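Local coordinates for aldehyde dehydrogenase family protein (Pseudomonas syringae pv. tomato, PDB 5IUV) that probably oxidises indole-3-acetaldehyde to the auxin indole-3-acetic acid, with NAD+ as the electron acceptor, at residues A[138-143]-A[152-157]; A[296-301]-A[342-347]; A[348-353]-A[379-384]. One frame throughout, in Å; residues are numbered along the deposited sequence.

Interaction 1 (A[138-143]-A[152-157]); sequences LYDEVA and LVTREP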
loop_
_atom_site.group_PDB
_atom_site.type_symbol
_atom_site.label_atom_id
_atom_site.label_comp_id
_atom_site.label_asym_id
_atom_site.label_seq_id
_atom_site.Cartn_x
_atom_site.Cartn_y
_atom_site.Cartn_z
ATOM N N LEU A 138 -3.052 -9.981 -0.379
ATOM C CA LEU A 138 -1.933 -9.285 0.249
ATOM C C LEU A 138 -0.683 -9.359 -0.619
ATOM O O LEU A 138 -0.349 -10.418 -1.136
ATOM C CB LEU A 138 -1.637 -9.876 1.629
ATOM C CG LEU A 138 -2.727 -9.667 2.676
ATOM C CD1 LEU A 138 -2.478 -10.564 3.878
ATOM C CD2 LEU A 138 -2.755 -8.199 3.080
ATOM N N TYR A 139 -0.000 -8.229 -0.775
ATOM C CA TYR A 139 1.251 -8.187 -1.522
ATOM C C TYR A 139 2.383 -7.720 -0.618
ATOM O O TYR A 139 2.194 -6.831 0.211
ATOM C CB TYR A 139 1.127 -7.258 -2.741
ATOM C CG TYR A 139 0.219 -7.792 -3.835
ATOM C CD1 TYR A 139 -1.166 -7.722 -3.712
ATOM C CD2 TYR A 139 0.747 -8.362 -4.988
ATOM C CE1 TYR A 139 -1.998 -8.212 -4.698
ATOM C CE2 TYR A 139 -0.079 -8.851 -5.989
ATOM C CZ TYR A 139 -1.454 -8.766 -5.837
ATOM O OH TYR A 139 -2.293 -9.251 -6.821
ATOM N N ASP A 140 3.554 -8.325 -0.769
ATOM C CA ASP A 140 4.738 -7.838 -0.072
ATOM C C ASP A 140 5.455 -6.817 -0.962
ATOM O O ASP A 140 4.835 -6.264 -1.871
ATOM C CB ASP A 140 5.636 -9.007 0.338
ATOM C CG ASP A 140 5.049 -9.806 1.507
ATOM O OD1 ASP A 140 4.231 -9.234 2.262
ATOM O OD2 ASP A 140 5.395 -10.998 1.670
ATOM N N GLU A 141 6.728 -6.532 -0.696
ATOM C CA GLU A 141 7.343 -5.344 -1.299
ATOM C C GLU A 141 8.647 -5.575 -2.056
ATOM O O GLU A 141 9.410 -6.487 -1.748
ATOM C CB GLU A 141 7.593 -4.284 -0.215
ATOM C CG GLU A 141 6.329 -3.717 0.394
ATOM C CD GLU A 141 6.598 -2.990 1.694
ATOM O OE1 GLU A 141 7.413 -3.493 2.498
ATOM O OE2 GLU A 141 6.005 -1.915 1.909
ATOM N N VAL A 142 8.880 -4.712 -3.043
ATOM C CA VAL A 142 10.126 -4.647 -3.796
ATOM C C VAL A 142 10.658 -3.226 -3.684
ATOM O O VAL A 142 10.012 -2.277 -4.141
ATOM C CB VAL A 142 9.945 -4.998 -5.296
ATOM C CG1 VAL A 142 11.303 -5.018 -6.003
ATOM C CG2 VAL A 142 9.229 -6.324 -5.465
ATOM N N ALA A 143 11.829 -3.081 -3.081
ATOM C CA ALA A 143 12.385 -1.762 -2.795
ATOM C C ALA A 143 12.958 -1.101 -4.043
ATOM O O ALA A 143 13.334 -1.785 -5.005
ATOM C CB ALA A 143 13.468 -1.876 -1.723
ATOM N N LEU A 152 14.061 -7.490 -1.860
ATOM C CA LEU A 152 12.739 -8.016 -1.528
ATOM C C LEU A 152 12.441 -7.822 -0.059
ATOM O O LEU A 152 13.285 -8.093 0.789
ATOM C CB LEU A 152 12.637 -9.496 -1.874
ATOM C CG LEU A 152 12.989 -9.854 -3.316
ATOM C CD1 LEU A 152 12.799 -11.338 -3.537
ATOM C CD2 LEU A 152 12.133 -9.029 -4.289
ATOM N N VAL A 153 11.238 -7.355 0.242
ATOM C CA VAL A 153 10.804 -7.225 1.625
ATOM C C VAL A 153 9.543 -8.052 1.783
ATOM O O VAL A 153 8.474 -7.643 1.334
ATOM C CB VAL A 153 10.539 -5.751 2.010
ATOM C CG1 VAL A 153 10.071 -5.654 3.462
ATOM C CG2 VAL A 153 11.787 -4.917 1.785
ATOM N N THR A 154 9.676 -9.229 2.390
ATOM C CA THR A 154 8.581 -10.189 2.425
ATOM C C THR A 154 8.197 -10.551 3.852
ATOM O O THR A 154 8.926 -10.246 4.798
ATOM C CB THR A 154 8.945 -11.481 1.664
ATOM O OG1 THR A 154 10.084 -12.092 2.277
ATOM C CG2 THR A 154 9.269 -11.169 0.206
ATOM N N ARG A 155 7.052 -11.211 3.991
ATOM C CA ARG A 155 6.556 -11.642 5.289
ATOM C C ARG A 155 6.433 -13.156 5.346
ATOM O O ARG A 155 5.981 -13.783 4.392
ATOM C CB ARG A 155 5.199 -11.002 5.586
ATOM C CG ARG A 155 5.272 -9.498 5.735
ATOM C CD ARG A 155 3.919 -8.917 6.071
ATOM N NE ARG A 155 4.041 -7.567 6.606
ATOM C CZ ARG A 155 4.362 -7.290 7.867
ATOM N NH1 ARG A 155 4.602 -8.271 8.736
ATOM N NH2 ARG A 155 4.446 -6.026 8.256
ATOM N N GLU A 156 6.839 -13.734 6.469
ATOM C CA GLU A 156 6.780 -15.174 6.666
ATOM C C GLU A 156 6.131 -15.466 8.005
ATOM O O GLU A 156 6.275 -14.683 8.936
ATOM C CB GLU A 156 8.185 -15.780 6.613
ATOM C CG GLU A 156 8.928 -15.494 5.313
ATOM C CD GLU A 156 10.373 -15.944 5.361
ATOM O OE1 GLU A 156 10.842 -16.309 6.461
ATOM O OE2 GLU A 156 11.029 -15.942 4.299
ATOM N N PRO A 157 5.434 -16.604 8.122
ATOM C CA PRO A 157 4.808 -16.912 9.416
ATOM C C PRO A 157 5.853 -17.104 10.515
ATOM O O PRO A 157 6.952 -17.588 10.243
ATOM C CB PRO A 157 4.041 -18.211 9.135
ATOM C CG PRO A 157 4.755 -18.824 7.970
ATOM C CD PRO A 157 5.197 -17.661 7.125
HETATM O O HOH W 1 3.758 -13.154 1.978
HETATM O O HOH W 2 4.004 -6.147 3.646
HETATM O O HOH W 3 6.588 -6.112 2.685
#
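Asp140 holds CG anti to its carbonyl carbon and beside its backbone N (chi1 -73°), which brings CG close to the backbone of Arg155 on the facing strand. Its OD2 accepts a hydrogen bond from Arg155 N at 2.9 Å. The donor comes from above the carboxylate plane, 63° out of it. Here the N-H of Arg155 takes a side-chain acceptor from strand 140-142. Asp140 OD1 lies 3.6 Å from Arg155 CG, so the acid touches the aliphatic part of that chain. Arg155 runs extended from CG to NE, and its NH1 hydrogen-bonds to Thr488 OG1. A water bridges Arg155 NE and Asp140 OD1, weakly on the acid side; the two charged groups do not touch. Glu141 and Val153 form an antiparallel hydrogen-bonded pair. Glu141 N gives to Val153 O at 2.9 Å, and Val153 N gives to Glu141 O at 2.8 Å. Their side chains lie side by side, with Glu141 OE1 3.6 Å from Val153 CG1. A second water donates to both Glu141 OE1 and Val153 O. The same OE1 bonds to His482 of a third subunit. On the other face, Val142 CG2 meets Leu152 CD2 at 4.1 Å in a non-hydrogen-bonded pair. Asp140 and Val142 also pair with an antiparallel strand of a second subunit, so the sheet runs on across the interface. This is a beta hairpin of the oligomerisation region of the aldehyde dehydrogenase fold.

Interaction 2 (A[296-301]-A[342-347]); sequences FNQGEV and GALVDT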
loop_
_atom_site.group_PDB
_atom_site.type_symbol
_atom_site.label_atom_id
_atom_site.label_comp_id
_atom_site.label_asym_id
_atom_site.label_seq_id
_atom_site.Cartn_x
_atom_site.Cartn_y
_atom_site.Cartn_z
ATOM N N PHE A 296 -25.486 -4.546 26.727
ATOM C CA PHE A 296 -25.266 -5.660 25.808
ATOM C C PHE A 296 -24.240 -6.620 26.380
ATOM O O PHE A 296 -23.202 -6.198 26.902
ATOM C CB PHE A 296 -24.809 -5.186 24.430
ATOM C CG PHE A 296 -24.555 -6.318 23.464
ATOM C CD1 PHE A 296 -25.612 -7.047 22.935
ATOM C CD2 PHE A 296 -23.262 -6.659 23.097
ATOM C CE1 PHE A 296 -25.383 -8.095 22.046
ATOM C CE2 PHE A 296 -23.026 -7.707 22.213
ATOM C CZ PHE A 296 -24.090 -8.426 21.691
ATOM N N ASN A 297 -24.548 -7.910 26.281
ATOM C CA ASN A 297 -23.725 -8.969 26.866
ATOM C C ASN A 297 -23.399 -8.714 28.334
ATOM O O ASN A 297 -22.262 -8.915 28.763
ATOM C CB ASN A 297 -22.418 -9.147 26.085
ATOM C CG ASN A 297 -21.808 -10.527 26.291
ATOM O OD1 ASN A 297 -22.523 -11.533 26.289
ATOM N ND2 ASN A 297 -20.494 -10.580 26.496
ATOM N N GLN A 298 -24.399 -8.260 29.087
ATOM C CA GLN A 298 -24.292 -8.088 30.538
ATOM C C GLN A 298 -23.196 -7.100 30.940
ATOM O O GLN A 298 -22.718 -7.128 32.074
ATOM C CB GLN A 298 -24.043 -9.443 31.221
ATOM C CG GLN A 298 -25.128 -10.496 30.966
ATOM C CD GLN A 298 -25.026 -11.140 29.584
ATOM O OE1 GLN A 298 -26.005 -11.192 28.838
ATOM N NE2 GLN A 298 -23.835 -11.629 29.241
ATOM N N GLY A 299 -22.798 -6.234 30.012
ATOM C CA GLY A 299 -21.737 -5.279 30.280
ATOM C C GLY A 299 -20.368 -5.934 30.291
ATOM O O GLY A 299 -19.363 -5.305 30.632
ATOM N N GLU A 300 -20.333 -7.209 29.913
ATOM C CA GLU A 300 -19.094 -7.969 29.884
ATOM C C GLU A 300 -18.459 -7.798 28.518
ATOM O O GLU A 300 -18.310 -8.751 27.753
ATOM C CB GLU A 300 -19.357 -9.444 30.207
ATOM C CG GLU A 300 -20.019 -9.634 31.572
ATOM C CD GLU A 300 -20.558 -11.038 31.793
ATOM O OE1 GLU A 300 -21.106 -11.628 30.834
ATOM O OE2 GLU A 300 -20.441 -11.545 32.932
ATOM N N VAL A 301 -18.119 -6.550 28.216
ATOM C CA VAL A 301 -17.574 -6.163 26.926
ATOM C C VAL A 301 -16.400 -5.227 27.179
ATOM O O VAL A 301 -16.511 -4.279 27.962
ATOM C CB VAL A 301 -18.638 -5.468 26.038
ATOM C CG1 VAL A 301 -18.053 -5.080 24.683
ATOM C CG2 VAL A 301 -19.867 -6.363 25.860
ATOM N N GLY A 342 -28.428 -11.656 29.682
ATOM C CA GLY A 342 -28.300 -12.991 30.241
ATOM C C GLY A 342 -27.739 -13.027 31.647
ATOM O O GLY A 342 -27.841 -12.055 32.398
ATOM N N ALA A 343 -27.145 -14.161 32.003
ATOM C CA ALA A 343 -26.494 -14.315 33.298
ATOM C C ALA A 343 -25.066 -13.789 33.240
ATOM O O ALA A 343 -24.466 -13.735 32.167
ATOM C CB ALA A 343 -26.503 -15.779 33.725
ATOM N N LEU A 344 -24.529 -13.385 34.388
ATOM C CA LEU A 344 -23.094 -13.125 34.495
ATOM C C LEU A 344 -22.378 -14.470 34.556
ATOM O O LEU A 344 -22.959 -15.460 34.989
ATOM C CB LEU A 344 -22.763 -12.284 35.726
ATOM C CG LEU A 344 -23.345 -10.872 35.762
ATOM C CD1 LEU A 344 -23.002 -10.207 37.084
ATOM C CD2 LEU A 344 -22.815 -10.055 34.608
ATOM N N VAL A 345 -21.116 -14.497 34.148
ATOM C CA VAL A 345 -20.441 -15.762 33.862
ATOM C C VAL A 345 -20.350 -16.709 35.068
ATOM O O VAL A 345 -20.414 -17.929 34.895
ATOM C CB VAL A 345 -19.026 -15.510 33.296
ATOM C CG1 VAL A 345 -18.089 -14.954 34.372
ATOM C CG2 VAL A 345 -18.462 -16.788 32.669
ATOM N N ASP A 346 -20.218 -16.162 36.278
ATOM C CA ASP A 346 -20.200 -16.983 37.488
ATOM C C ASP A 346 -20.368 -16.154 38.762
ATOM O O ASP A 346 -20.472 -14.927 38.708
ATOM C CB ASP A 346 -18.908 -17.816 37.577
ATOM C CG ASP A 346 -17.636 -16.963 37.607
ATOM O OD1 ASP A 346 -17.699 -15.740 37.856
ATOM O OD2 ASP A 346 -16.549 -17.541 37.399
ATOM N N THR A 347 -20.378 -16.840 39.902
ATOM C CA THR A 347 -20.573 -16.202 41.201
ATOM C C THR A 347 -19.452 -15.213 41.521
ATOM O O THR A 347 -19.695 -14.140 42.079
ATOM C CB THR A 347 -20.663 -17.258 42.327
ATOM O OG1 THR A 347 -21.778 -18.126 42.081
ATOM C CG2 THR A 347 -20.835 -16.590 43.680
HETATM O O HOH W 4 -22.163 -13.872 31.222
#
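In the loop that leads to Cys302, a residue that binds indole-3-acetate, Gln298 and Glu300 meet Gly342 and Val345 of the segment before helix 347-362. Gln298 is bent at chi2 (77°), and this puts CD beside the backbone of Gly342. Gln298 OE1 accepts from Gly342 N at 2.6 Å, with the donor tilted 31° from the carbonyl plane. The other end of the amide turns back to its own loop. Gln298 NE2 donates to Glu300 OE1 at 3.2 Å. The acceptor lies in the amide plane, but the donor sits above the carboxylate plane. Glu300 OE2 accepts from Val345 N at 3.3 Å through its syn lone pair. Leu344 crosses Glu300 at a slant; its CD2 lies 3.3 Å from Glu300 OE2 and also reaches Gln298 CB at 3.7 Å. Glu300 also packs on Trp167, a residue of the NAD+ site. The amide of Gln298 is thus gripped at its oxygen and its nitrogen, which fixes its rotation. Both oxygens of the buried Glu300 accept N-H bonds, an environment that probably favours the ionised carboxylate.

Interaction 3 (A[348-353]-A[379-384]); sequences QQMNTV and GGTYVE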
loop_
_atom_site.group_PDB
_atom_site.type_symbol
_atom_site.label_atom_id
_atom_site.label_comp_id
_atom_site.label_asym_id
_atom_site.label_seq_id
_atom_site.Cartn_x
_atom_site.Cartn_y
_atom_site.Cartn_z
ATOM N N GLN A 348 -18.229 -15.582 41.152
ATOM C CA GLN A 348 -17.055 -14.739 41.356
ATOM C C GLN A 348 -17.205 -13.391 40.651
ATOM O O GLN A 348 -16.965 -12.332 41.240
ATOM C CB GLN A 348 -15.801 -15.462 40.859
ATOM C CG GLN A 348 -14.517 -14.659 40.963
ATOM C CD GLN A 348 -13.353 -15.501 41.446
ATOM O OE1 GLN A 348 -13.341 -15.963 42.586
ATOM N NE2 GLN A 348 -12.370 -15.715 40.575
ATOM N N GLN A 349 -17.615 -13.441 39.388
ATOM C CA GLN A 349 -17.817 -12.228 38.605
ATOM C C GLN A 349 -18.940 -11.384 39.191
ATOM O O GLN A 349 -18.807 -10.169 39.326
ATOM C CB GLN A 349 -18.127 -12.572 37.148
ATOM C CG GLN A 349 -18.259 -11.357 36.249
ATOM C CD GLN A 349 -16.982 -10.540 36.199
ATOM O OE1 GLN A 349 -15.882 -11.090 36.112
ATOM N NE2 GLN A 349 -17.119 -9.223 36.271
ATOM N N MET A 350 -20.045 -12.037 39.537
ATOM C CA MET A 350 -21.199 -11.342 40.088
ATOM C C MET A 350 -20.859 -10.617 41.386
ATOM O O MET A 350 -21.334 -9.506 41.631
ATOM C CB MET A 350 -22.349 -12.316 40.334
ATOM C CG MET A 350 -23.630 -11.633 40.791
ATOM S SD MET A 350 -24.836 -12.807 41.430
ATOM C CE MET A 350 -24.002 -13.366 42.913
ATOM N N ASN A 351 -20.033 -11.245 42.212
ATOM C CA ASN A 351 -19.656 -10.640 43.481
ATOM C C ASN A 351 -18.727 -9.446 43.282
ATOM O O ASN A 351 -18.782 -8.481 44.045
ATOM C CB ASN A 351 -19.020 -11.684 44.401
ATOM C CG ASN A 351 -20.060 -12.576 45.059
ATOM O OD1 ASN A 351 -21.244 -12.236 45.087
ATOM N ND2 ASN A 351 -19.626 -13.715 45.596
ATOM N N THR A 352 -17.887 -9.506 42.253
ATOM C CA THR A 352 -17.075 -8.355 41.872
ATOM C C THR A 352 -17.967 -7.186 41.458
ATOM O O THR A 352 -17.762 -6.052 41.890
ATOM C CB THR A 352 -16.118 -8.681 40.707
ATOM O OG1 THR A 352 -15.264 -9.766 41.075
ATOM C CG2 THR A 352 -15.264 -7.475 40.360
ATOM N N VAL A 353 -18.954 -7.474 40.617
ATOM C CA VAL A 353 -19.861 -6.444 40.117
ATOM C C VAL A 353 -20.640 -5.805 41.264
ATOM O O VAL A 353 -20.764 -4.581 41.335
ATOM C CB VAL A 353 -20.844 -7.020 39.072
ATOM C CG1 VAL A 353 -21.868 -5.975 38.661
ATOM C CG2 VAL A 353 -20.084 -7.539 37.859
ATOM N N GLY A 379 -31.095 -20.317 40.551
ATOM C CA GLY A 379 -29.836 -21.001 40.779
ATOM C C GLY A 379 -28.734 -20.410 39.918
ATOM O O GLY A 379 -27.620 -20.930 39.879
ATOM N N GLY A 380 -29.049 -19.318 39.222
ATOM C CA GLY A 380 -28.080 -18.642 38.378
ATOM C C GLY A 380 -27.658 -17.287 38.926
ATOM O O GLY A 380 -28.100 -16.876 40.000
ATOM N N THR A 381 -26.803 -16.592 38.180
ATOM C CA THR A 381 -26.256 -15.309 38.611
ATOM C C THR A 381 -26.674 -14.170 37.677
ATOM O O THR A 381 -26.203 -14.087 36.542
ATOM C CB THR A 381 -24.711 -15.365 38.692
ATOM O OG1 THR A 381 -24.194 -15.989 37.511
ATOM C CG2 THR A 381 -24.271 -16.175 39.902
ATOM N N TYR A 382 -27.552 -13.297 38.168
ATOM C CA TYR A 382 -28.094 -12.198 37.373
ATOM C C TYR A 382 -28.043 -10.868 38.128
ATOM O O TYR A 382 -28.329 -10.817 39.327
ATOM C CB TYR A 382 -29.542 -12.488 36.966
ATOM C CG TYR A 382 -29.745 -13.789 36.224
ATOM C CD1 TYR A 382 -29.953 -14.978 36.912
ATOM C CD2 TYR A 382 -29.741 -13.828 34.835
ATOM C CE1 TYR A 382 -30.145 -16.170 36.238
ATOM C CE2 TYR A 382 -29.932 -15.015 34.152
ATOM C CZ TYR A 382 -30.135 -16.182 34.858
ATOM O OH TYR A 382 -30.323 -17.365 34.184
ATOM N N VAL A 383 -27.700 -9.795 37.419
ATOM C CA VAL A 383 -27.665 -8.453 38.003
ATOM C C VAL A 383 -28.392 -7.451 37.100
ATOM O O VAL A 383 -28.255 -7.494 35.878
ATOM C CB VAL A 383 -26.210 -7.973 38.242
ATOM C CG1 VAL A 383 -26.176 -6.519 38.705
ATOM C CG2 VAL A 383 -25.512 -8.859 39.259
ATOM N N GLU A 384 -29.174 -6.562 37.707
ATOM C CA GLU A 384 -29.840 -5.492 36.969
ATOM C C GLU A 384 -28.840 -4.552 36.321
ATOM O O GLU A 384 -27.844 -4.189 36.947
ATOM C CB GLU A 384 -30.741 -4.674 37.891
ATOM C CG GLU A 384 -31.850 -5.443 38.562
ATOM C CD GLU A 384 -32.520 -4.623 39.646
ATOM O OE1 GLU A 384 -31.820 -3.816 40.297
ATOM O OE2 GLU A 384 -33.743 -4.779 39.844
#
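Met350 reaches from helix 347-362 across the start of strand 382-389, meeting Thr381 just before the strand and Val383 on it. This is helix-on-sheet packing in the domain that also carries the Cys302 loop. The contact is apolar, and no hydrogen bond joins the two segments. Met350 and Val353 sit one helical turn apart and both point at the strand. Thr381 and Val383, two residues apart, point back at the helix. Between them Tyr382 points away, and its OH bonds to Val43 O. Met350 has CG anti to the backbone N (chi1 -175°), and that atom lies 3.7 Å from Val383 CG2. The chain stays extended to SD and then bends at chi3 (67°). It crosses both partners at a slant. SD rests against Thr381, 3.7 Å from its CG2 and 3.7 Å from its CB. CE is a little farther away, at 4.1 Å from Thr381 CG2. Thr381 thus offers its methyl to the sulfur, while its OG1 bonds to Leu344 O. Val353 makes the looser contact, with CG1 4.3 Å from Val383 CG1. Gln349, on another side of the helix, packs on Trp167 and is an NADH-binding residue in a structure of this protein, though no NADH is bound to it in this chain. Within the helix, Gln348 O accepts from both Thr352 N and Thr352 OG1, which reach it from opposite faces of its carbonyl plane.

How the interactions relate
The three contacts follow one another along the chain, and none nests in or crosses another. Interaction 1 closes a beta hairpin, with eight residues between its segments, three of them still strand. It lies far out on the subunit, its centre 43 Å from that of interaction 2, on the opposite side of the chain's centre. Interaction 2 closes a loop of 40 residues that holds strand 307-311 and helix 312-326. Interaction 3 closes one of 25 residues, with the rest of helix 347-362 and strands 366-369 and 373-374. Interactions 2 and 3 touch: Leu344 N and Thr381 O are 2.8 Å apart, a probable hydrogen bond. Together they tie the Cys302 loop to helix 347-362 and strand 382-389.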